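Local coordinates for AbiEi antitoxin C-terminal domain-containing protein (Mycobacterium tuberculosis, PDB 1ZEL) that is of uncertain cellular function but carries a winged-helix fold with DNA-binding properties and probably belongs to the AbiEi antitoxin family, at residues 55-58 with 59-63; 83-86 with 87-90; 241-244 with 245-248; 276-279 with 280-283. All coordinates share one frame; numbering follows the deposited sequence.

Contact 1 of 4, residues 55-58 with 59-63; sequences IREL and RRIGW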
loop_
_atom_site.group_PDB
_atom_site.type_symbol
_atom_site.label_atom_id
_atom_site.label_comp_id
_atom_site.label_asym_id
_atom_site.label_seq_id
_atom_site.Cartn_x
_atom_site.Cartn_y
_atom_site.Cartn_z
ATOM N N ILE A 55 9.959 -26.146 -13.729
ATOM C CA ILE A 55 8.994 -25.159 -13.225
ATOM C C ILE A 55 7.611 -25.366 -13.834
ATOM O O ILE A 55 6.607 -25.268 -13.131
ATOM C CB ILE A 55 9.482 -23.692 -13.421
ATOM C CG1 ILE A 55 10.708 -23.431 -12.548
ATOM C CG2 ILE A 55 8.374 -22.704 -13.021
ATOM C CD1 ILE A 55 11.622 -22.341 -13.025
ATOM N N ARG A 56 7.575 -25.641 -15.142
ATOM C CA ARG A 56 6.325 -25.843 -15.885
ATOM C C ARG A 56 5.562 -26.995 -15.257
ATOM O O ARG A 56 4.352 -26.901 -15.018
ATOM C CB ARG A 56 6.671 -26.201 -17.343
ATOM C CG ARG A 56 5.688 -25.778 -18.404
ATOM C CD ARG A 56 6.436 -25.262 -19.657
ATOM N NE ARG A 56 7.454 -26.201 -20.136
ATOM C CZ ARG A 56 8.643 -25.841 -20.612
ATOM N NH1 ARG A 56 8.980 -24.555 -20.682
ATOM N NH2 ARG A 56 9.503 -26.769 -21.015
ATOM N N GLU A 57 6.263 -28.102 -15.014
ATOM C CA GLU A 57 5.638 -29.259 -14.380
ATOM C C GLU A 57 5.217 -28.972 -12.941
ATOM O O GLU A 57 4.128 -29.361 -12.514
ATOM C CB GLU A 57 6.547 -30.482 -14.416
ATOM C CG GLU A 57 5.873 -31.744 -13.844
ATOM C CD GLU A 57 6.716 -32.977 -14.035
ATOM O OE1 GLU A 57 7.598 -32.903 -14.896
ATOM O OE2 GLU A 57 6.516 -33.999 -13.332
ATOM N N LEU A 58 6.073 -28.298 -12.189
ATOM C CA LEU A 58 5.743 -27.965 -10.807
ATOM C C LEU A 58 4.531 -27.027 -10.727
ATOM O O LEU A 58 3.721 -27.094 -9.767
ATOM C CB LEU A 58 6.986 -27.372 -10.106
ATOM C CG LEU A 58 8.047 -28.403 -9.697
ATOM C CD1 LEU A 58 9.336 -27.704 -9.195
ATOM C CD2 LEU A 58 7.529 -29.405 -8.623
ATOM N N ARG A 59 4.414 -26.166 -11.746
ATOM C CA ARG A 59 3.270 -25.277 -11.935
ATOM C C ARG A 59 2.020 -26.115 -12.240
ATOM O O ARG A 59 0.947 -25.937 -11.645
ATOM C CB ARG A 59 3.567 -24.351 -13.127
ATOM C CG ARG A 59 3.330 -22.865 -12.904
ATOM C CD ARG A 59 2.995 -22.133 -14.212
ATOM N NE ARG A 59 3.979 -22.300 -15.293
ATOM C CZ ARG A 59 5.117 -21.610 -15.396
ATOM N NH1 ARG A 59 5.941 -21.823 -16.423
ATOM N NH2 ARG A 59 5.429 -20.704 -14.471
ATOM N N ARG A 60 2.170 -27.029 -13.189
ATOM C CA ARG A 60 1.059 -27.849 -13.633
ATOM C C ARG A 60 0.511 -28.654 -12.480
ATOM O O ARG A 60 -0.701 -28.729 -12.290
ATOM C CB ARG A 60 1.496 -28.772 -14.765
ATOM C CG ARG A 60 0.372 -29.639 -15.304
ATOM C CD ARG A 60 0.870 -30.640 -16.363
ATOM N NE ARG A 60 1.725 -31.700 -15.802
ATOM C CZ ARG A 60 1.284 -32.761 -15.122
ATOM N NH1 ARG A 60 -0.009 -32.927 -14.878
ATOM N NH2 ARG A 60 2.147 -33.657 -14.666
ATOM N N ILE A 61 1.398 -29.226 -11.681
ATOM C CA ILE A 61 0.939 -30.066 -10.586
ATOM C C ILE A 61 0.610 -29.299 -9.306
ATOM O O ILE A 61 0.017 -29.870 -8.395
ATOM C CB ILE A 61 1.848 -31.304 -10.328
ATOM C CG1 ILE A 61 3.199 -30.921 -9.765
ATOM C CG2 ILE A 61 2.016 -32.125 -11.596
ATOM C CD1 ILE A 61 4.101 -32.125 -9.582
ATOM N N GLY A 62 0.975 -28.013 -9.244
ATOM C CA GLY A 62 0.344 -27.107 -8.264
ATOM C C GLY A 62 1.217 -26.627 -7.131
ATOM O O GLY A 62 0.720 -25.989 -6.187
ATOM N N TRP A 63 2.515 -26.928 -7.218
ATOM C CA TRP A 63 3.451 -26.568 -6.151
ATOM C C TRP A 63 3.962 -25.139 -6.266
ATOM O O TRP A 63 4.254 -24.517 -5.263
ATOM C CB TRP A 63 4.638 -27.555 -6.122
ATOM C CG TRP A 63 4.258 -28.921 -5.563
ATOM C CD1 TRP A 63 4.094 -30.099 -6.268
ATOM C CD2 TRP A 63 3.970 -29.218 -4.194
ATOM N NE1 TRP A 63 3.740 -31.121 -5.393
ATOM C CE2 TRP A 63 3.652 -30.595 -4.119
ATOM C CE3 TRP A 63 3.936 -28.438 -3.014
ATOM C CZ2 TRP A 63 3.306 -31.218 -2.908
ATOM C CZ3 TRP A 63 3.593 -29.051 -1.805
ATOM C CH2 TRP A 63 3.268 -30.442 -1.762
#
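L58, close to the end of helix 51-61, meets the chain that follows through both its carbonyl and its side chain. Its O accepts two amide hydrogens, from G62 N at 2.9 Å and from W63 N at 2.8 Å. The first donor stands above the carbonyl plane, the second almost straight ahead of the oxygen. With CG anti to its own carbonyl carbon (chi1 -77°), the leucine carries CD2 to 4.2 Å from CD1 of W63. G62, at a phi of 111°, is the C-prime residue of a Schellman motif that ends the helix here, its N also paired with R59 O. The indole of W63 is held by R13 O through NE1. R59 folds back along the helix, bent at chi3 in the conformer described, one of two deposited. One guanidinium face takes I55 CG2, which is 3.8 Å from NH2, while R59 CB sits 3.2 Å from I55 O. E57 receives I61 N on its O at 2.9 Å, and I61 CG1 lies 3.3 Å from that same E57 O. In the conformer given, the E57 carboxylate is beyond salt-bridge distance of R60; its OE1 pairs with R49 and its OE2 with W17 NE1.

Contact 2 of 4, residues 83-86 with 87-90; sequences ISDP and YLPL. With FMT (formic acid), chain F.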
loop_
_atom_site.group_PDB
_atom_site.type_symbol
_atom_site.label_atom_id
_atom_site.label_comp_id
_atom_site.label_asym_id
_atom_site.label_seq_id
_atom_site.Cartn_x
_atom_site.Cartn_y
_atom_site.Cartn_z
ATOM N N ILE A 83 -2.194 -19.629 -0.206
ATOM C CA ILE A 83 -1.444 -18.720 0.639
ATOM C C ILE A 83 -2.359 -17.514 0.865
ATOM O O ILE A 83 -2.935 -16.989 -0.087
ATOM C CB ILE A 83 -0.182 -18.201 -0.077
ATOM C CG1 ILE A 83 0.745 -19.351 -0.432
ATOM C CG2 ILE A 83 0.577 -17.156 0.816
ATOM C CD1 ILE A 83 1.925 -18.929 -1.280
ATOM N N SER A 84 -2.478 -17.074 2.108
ATOM C CA SER A 84 -3.202 -15.854 2.394
ATOM C C SER A 84 -2.184 -14.730 2.640
ATOM O O SER A 84 -1.617 -14.596 3.719
ATOM C CB SER A 84 -4.149 -16.061 3.579
ATOM O OG SER A 84 -5.283 -15.227 3.453
ATOM N N ASP A 85 -1.907 -13.950 1.616
ATOM C CA ASP A 85 -0.965 -12.856 1.733
ATOM C C ASP A 85 -1.363 -12.005 0.564
ATOM O O ASP A 85 -1.272 -12.470 -0.573
ATOM C CB ASP A 85 0.480 -13.349 1.596
ATOM C CG ASP A 85 1.492 -12.221 1.578
ATOM O OD1 ASP A 85 1.115 -11.035 1.761
ATOM O OD2 ASP A 85 2.684 -12.506 1.375
ATOM N N PRO A 86 -1.892 -10.799 0.831
ATOM C CA PRO A 86 -2.352 -9.946 -0.258
ATOM C C PRO A 86 -1.248 -9.163 -0.937
ATOM O O PRO A 86 -1.508 -8.529 -1.939
ATOM C CB PRO A 86 -3.306 -8.983 0.429
ATOM C CG PRO A 86 -2.778 -8.872 1.823
ATOM C CD PRO A 86 -2.196 -10.222 2.156
ATOM N N TYR A 87 -0.026 -9.219 -0.399
ATOM C CA TYR A 87 1.053 -8.410 -0.916
ATOM C C TYR A 87 2.077 -9.202 -1.699
ATOM O O TYR A 87 3.141 -8.687 -2.009
ATOM C CB TYR A 87 1.734 -7.632 0.217
ATOM C CG TYR A 87 0.786 -6.701 0.992
ATOM C CD1 TYR A 87 -0.102 -5.854 0.325
ATOM C CD2 TYR A 87 0.806 -6.664 2.371
ATOM C CE1 TYR A 87 -0.974 -5.015 1.022
ATOM C CE2 TYR A 87 -0.050 -5.818 3.081
ATOM C CZ TYR A 87 -0.935 -4.996 2.395
ATOM O OH TYR A 87 -1.760 -4.153 3.111
ATOM N N LEU A 88 1.754 -10.441 -2.059
ATOM C CA LEU A 88 2.726 -11.257 -2.773
ATOM C C LEU A 88 3.206 -10.638 -4.094
ATOM O O LEU A 88 4.382 -10.768 -4.429
ATOM C CB LEU A 88 2.229 -12.709 -2.968
ATOM C CG LEU A 88 2.657 -13.730 -1.926
ATOM C CD1 LEU A 88 1.999 -15.097 -2.172
ATOM C CD2 LEU A 88 4.197 -13.863 -1.834
ATOM N N PRO A 89 2.310 -9.958 -4.855
ATOM C CA PRO A 89 2.835 -9.213 -6.015
ATOM C C PRO A 89 3.987 -8.240 -5.690
ATOM O O PRO A 89 4.948 -8.139 -6.459
ATOM C CB PRO A 89 1.612 -8.438 -6.520
ATOM C CG PRO A 89 0.412 -9.282 -6.061
ATOM C CD PRO A 89 0.827 -9.897 -4.767
ATOM N N LEU A 90 3.888 -7.524 -4.574
ATOM C CA LEU A 90 4.937 -6.583 -4.187
ATOM C C LEU A 90 6.178 -7.283 -3.652
ATOM O O LEU A 90 7.311 -6.875 -3.932
ATOM C CB LEU A 90 4.405 -5.576 -3.169
ATOM C CG LEU A 90 3.371 -4.611 -3.749
ATOM C CD1 LEU A 90 2.775 -3.775 -2.641
ATOM C CD2 LEU A 90 3.999 -3.714 -4.826
HETATM C C FMT F . -4.600 -4.741 1.982
HETATM O O1 FMT F . -4.657 -5.601 2.869
HETATM O O2 FMT F . -3.992 -3.665 2.098
HETATM O O HOH W 1 -1.034 -12.123 -3.020
#
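D85 and Y87 are hydrogen-bonded in the turn between strand 82-84 and helix 88-96: Y87 N donates to D85 OD1 at 3.0 Å, N-H...O angle 162°. The amide comes from above the carboxylate plane, and side chain to backbone two residues on makes this an Asx turn, with P86 at its corner. CG of D85 lies anti to its own N (chi1 174°), which swings the carboxylate towards the helix start, where OD2 forms a salt bridge with R91. Water 1 accepts a weak bond from L88 N and donates to D85 O. Y87 OH donates a very short bond, 2.5 Å, to O2 of a formic acid molecule, probably from the crystallisation liquor, and is also bonded to H112. Among the nonpolar contacts, CG of P86 stands over the centre of the Y87 ring face, 4.1 Å from its centroid, a CH-pi contact. I83 and L88 cross at about a right angle, with CG2 and CD1 of the isoleucine each 3.9 Å from L88 CD1. The contact over the ring face and the OH bond to H112 are consistent with a fixed orientation of this N-cap tyrosine, and the paired D85 carboxylate would probably remain ionised.

Contact 3 of 4, residues 241-244 with 245-248; sequences GGEP and ARGQ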
loop_
_atom_site.group_PDB
_atom_site.type_symbol
_atom_site.label_atom_id
_atom_site.label_comp_id
_atom_site.label_asym_id
_atom_site.label_seq_id
_atom_site.Cartn_x
_atom_site.Cartn_y
_atom_site.Cartn_z
ATOM N N GLY A 241 -11.155 16.579 11.652
ATOM C CA GLY A 241 -10.733 15.655 12.714
ATOM C C GLY A 241 -10.746 16.312 14.072
ATOM O O GLY A 241 -10.119 15.833 15.019
ATOM N N GLY A 242 -11.439 17.439 14.151
ATOM C CA GLY A 242 -11.643 18.147 15.406
ATOM C C GLY A 242 -10.559 19.116 15.814
ATOM O O GLY A 242 -10.489 19.498 16.976
ATOM N N GLU A 243 -9.711 19.534 14.885
ATOM C CA GLU A 243 -8.605 20.413 15.249
ATOM C C GLU A 243 -8.582 21.660 14.362
ATOM O O GLU A 243 -7.656 21.830 13.556
ATOM C CB GLU A 243 -7.258 19.664 15.158
ATOM C CG GLU A 243 -7.106 18.464 16.116
ATOM C CD GLU A 243 -7.104 18.861 17.594
ATOM O OE1 GLU A 243 -6.833 20.033 17.933
ATOM O OE2 GLU A 243 -7.397 17.994 18.422
ATOM N N PRO A 244 -9.612 22.524 14.485
ATOM C CA PRO A 244 -9.701 23.713 13.630
ATOM C C PRO A 244 -8.506 24.670 13.787
ATOM O O PRO A 244 -8.011 25.214 12.784
ATOM C CB PRO A 244 -11.015 24.381 14.083
ATOM C CG PRO A 244 -11.303 23.792 15.432
ATOM C CD PRO A 244 -10.772 22.412 15.394
ATOM N N ALA A 245 -8.015 24.834 15.014
ATOM C CA ALA A 245 -6.882 25.724 15.246
ATOM C C ALA A 245 -5.639 25.207 14.512
ATOM O O ALA A 245 -4.950 25.978 13.846
ATOM C CB ALA A 245 -6.622 25.905 16.740
ATOM N N ARG A 246 -5.384 23.899 14.591
ATOM C CA ARG A 246 -4.236 23.308 13.879
ATOM C C ARG A 246 -4.386 23.477 12.372
ATOM O O ARG A 246 -3.409 23.777 11.672
ATOM C CB ARG A 246 -4.049 21.825 14.243
ATOM C CG ARG A 246 -3.478 21.591 15.671
ATOM C CD ARG A 246 -3.319 20.090 15.995
ATOM N NE ARG A 246 -2.619 19.367 14.924
ATOM C CZ ARG A 246 -2.655 18.049 14.757
ATOM N NH1 ARG A 246 -3.327 17.283 15.601
ATOM N NH2 ARG A 246 -2.014 17.499 13.746
ATOM N N GLY A 247 -5.608 23.274 11.871
ATOM C CA GLY A 247 -5.881 23.406 10.435
ATOM C C GLY A 247 -5.610 24.807 9.902
ATOM O O GLY A 247 -4.959 24.984 8.861
ATOM N N GLN A 248 -6.075 25.814 10.634
ATOM C CA GLN A 248 -5.854 27.203 10.237
ATOM C C GLN A 248 -4.372 27.611 10.329
ATOM O O GLN A 248 -3.865 28.372 9.482
ATOM C CB GLN A 248 -6.760 28.115 11.058
ATOM C CG GLN A 248 -8.244 27.904 10.699
ATOM C CD GLN A 248 -9.209 28.506 11.702
ATOM O OE1 GLN A 248 -8.916 29.516 12.338
ATOM N NE2 GLN A 248 -10.379 27.889 11.839
HETATM O O HOH W 2 -6.577 22.601 16.884
#
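E243 is the N-cap of helix 244-251 and meets R246 across the first turn. Just before it, G242 is the C-prime residue of the Schellman motif that ends helix 228-240, so one helix closes and the next opens within a few residues. The new helix is held by G247 N to E243 O and Q248 N to P244 O, both 3.0 Å. The E243 side chain bends at chi2 (-65°), which carries its carboxylate back alongside the opening turn. It serves the helix end through water 2, which donates to E243 OE1 at 2.8 Å and accepts from R246 N at 2.9 Å, occupying an amide of the first turn. Carbon also meets carbon between the two side chains: E243 CB is 4.0 Å from R246 CB and equally far from R246 CD. The two side chains run obliquely, carboxylate and guanidinium planes 31° apart, and their charges stay 5.0 Å apart, E243 OE2 to R246 NH1. The arginine instead forms a salt bridge with D216 and donates to V211 O, its side chain about 9 Å from the sodium ion bound by R167, D209 and D213. On another side of the helix, Q248 CG packs 3.4 Å from P244 O. P244, with no amide hydrogen to satisfy, is a proline at the first helical position after the N-cap, a common place for it in alpha-helices, here following tightly on a Schellman-terminated one.

Contact 4 of 4, residues 276-279 with 280-283; sequences VWAP and EYQL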
loop_
_atom_site.group_PDB
_atom_site.type_symbol
_atom_site.label_atom_id
_atom_site.label_comp_id
_atom_site.label_asym_id
_atom_site.label_seq_id
_atom_site.Cartn_x
_atom_site.Cartn_y
_atom_site.Cartn_z
ATOM N N VAL A 276 -20.828 21.586 1.572
ATOM C CA VAL A 276 -20.681 22.496 2.706
ATOM C C VAL A 276 -19.594 23.481 2.310
ATOM O O VAL A 276 -18.656 23.096 1.629
ATOM C CB VAL A 276 -20.130 21.725 3.936
ATOM C CG1 VAL A 276 -19.855 22.679 5.120
ATOM C CG2 VAL A 276 -21.080 20.612 4.331
ATOM N N TRP A 277 -19.721 24.732 2.735
ATOM C CA TRP A 277 -18.743 25.778 2.429
ATOM C C TRP A 277 -17.898 26.018 3.657
ATOM O O TRP A 277 -18.438 26.265 4.726
ATOM C CB TRP A 277 -19.480 27.062 2.022
ATOM C CG TRP A 277 -18.693 28.385 1.976
ATOM C CD1 TRP A 277 -19.024 29.550 2.618
ATOM C CD2 TRP A 277 -17.513 28.668 1.224
ATOM N NE1 TRP A 277 -18.115 30.542 2.317
ATOM C CE2 TRP A 277 -17.180 30.024 1.460
ATOM C CE3 TRP A 277 -16.680 27.898 0.384
ATOM C CZ2 TRP A 277 -16.058 30.635 0.883
ATOM C CZ3 TRP A 277 -15.572 28.512 -0.201
ATOM C CH2 TRP A 277 -15.264 29.866 0.062
ATOM N N ALA A 278 -16.577 25.936 3.495
ATOM C CA ALA A 278 -15.635 26.235 4.560
ATOM C C ALA A 278 -14.740 27.445 4.215
ATOM O O ALA A 278 -13.633 27.284 3.686
ATOM C CB ALA A 278 -14.786 24.975 4.864
ATOM N N PRO A 279 -15.215 28.669 4.497
ATOM C CA PRO A 279 -14.480 29.855 4.051
ATOM C C PRO A 279 -13.069 29.981 4.672
ATOM O O PRO A 279 -12.191 30.606 4.069
ATOM C CB PRO A 279 -15.396 31.010 4.477
ATOM C CG PRO A 279 -16.206 30.449 5.617
ATOM C CD PRO A 279 -16.453 29.032 5.216
ATOM N N GLU A 280 -12.859 29.379 5.845
ATOM C CA GLU A 280 -11.560 29.364 6.509
ATOM C C GLU A 280 -10.486 28.742 5.601
ATOM O O GLU A 280 -9.316 29.076 5.686
ATOM C CB GLU A 280 -11.670 28.583 7.827
ATOM C CG GLU A 280 -12.785 29.072 8.792
ATOM C CD GLU A 280 -14.201 28.559 8.460
ATOM O OE1 GLU A 280 -14.354 27.664 7.599
ATOM O OE2 GLU A 280 -15.180 29.055 9.077
ATOM N N TYR A 281 -10.913 27.826 4.723
ATOM C CA TYR A 281 -9.986 27.090 3.850
ATOM C C TYR A 281 -10.269 27.332 2.380
ATOM O O TYR A 281 -9.671 26.684 1.505
ATOM C CB TYR A 281 -10.018 25.587 4.179
ATOM C CG TYR A 281 -9.929 25.360 5.658
ATOM C CD1 TYR A 281 -11.077 25.129 6.419
ATOM C CD2 TYR A 281 -8.714 25.481 6.323
ATOM C CE1 TYR A 281 -10.990 24.965 7.809
ATOM C CE2 TYR A 281 -8.626 25.324 7.703
ATOM C CZ TYR A 281 -9.774 25.074 8.439
ATOM O OH TYR A 281 -9.685 24.906 9.810
ATOM N N GLN A 282 -11.164 28.292 2.118
ATOM C CA GLN A 282 -11.711 28.563 0.796
ATOM C C GLN A 282 -12.044 27.267 0.088
ATOM O O GLN A 282 -11.560 26.992 -1.004
ATOM C CB GLN A 282 -10.755 29.461 -0.025
ATOM C CG GLN A 282 -10.586 30.896 0.585
ATOM C CD GLN A 282 -11.848 31.724 0.442
ATOM O OE1 GLN A 282 -12.256 32.038 -0.669
ATOM N NE2 GLN A 282 -12.491 32.055 1.561
ATOM N N LEU A 283 -12.879 26.466 0.744
ATOM C CA LEU A 283 -13.107 25.112 0.312
ATOM C C LEU A 283 -14.583 24.789 0.273
ATOM O O LEU A 283 -15.323 25.069 1.227
ATOM C CB LEU A 283 -12.372 24.161 1.280
ATOM C CG LEU A 283 -12.336 22.681 0.981
ATOM C CD1 LEU A 283 -11.030 22.151 1.461
ATOM C CD2 LEU A 283 -13.467 21.987 1.674
#
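A278 and L283 form an antiparallel hydrogen-bonded pair that closes a hairpin between strands 276-278 and 283-285. A278 N donates to L283 O at 2.7 Å, and A278 O receives L283 N at 3.1 Å and Y281 N at 3.0 Å, the two donors approaching from opposite faces of the carbonyl plane. The Y281 bond closes a type I turn with P279 and E280 at its corners. Beyond it, Q282 takes positive phi (43°) and shares the place opposite A278 with L283, a G1 beta bulge. The glutamine side chain ties the turn again: NE2 gives its hydrogen to P279 O at 2.9 Å, in the carbonyl plane on a lone pair, while Q282 N reaches the same oxygen from above. W277, its CG anti to the backbone N (chi1 166°), runs alongside Q282. The amide stands nearly perpendicular to the indole, with Q282 OE1 in the ring plane, 3.8 Å from CH2 of W277; CE3 of that ring comes within 3.2 Å of L283 O. A278 CB touches the edge of the Y281 ring at CD1, 4.0 Å away. The tyrosine continues towards helix 228-240, its OH bonded to D239, and packs on L251 of helix 244-251. A278 and L283 lie on Y236, while strand 283-285 runs between strands 276-278 and 262-264, so the hairpin forms part of a three-stranded mixed sheet lying on helix 228-240, with V276 against helix 288-296.

In the fold
The four contacts follow one another along an elongated chain. Contact 1 ends helix 51-61 within the N-terminal part, where a helix leading into strands 64-66 and 72-75 is consistent with the winged-helix fold. Contact 2, centre to centre 19 Å away, joins strand 82-84 to helix 88-96 nearer the middle. Contacts 3 and 4 lie across the chain's centre, 57 and 59 Å from contact 1, centre to centre. Their own centres are 13 Å apart and they touch, the Y281 side chain packing on G247 and Q248, and both involve helices 228-240 and 244-251. The probable winged-helix region and the hairpin of contact 4 thus lie on opposite sides of the chain's centre.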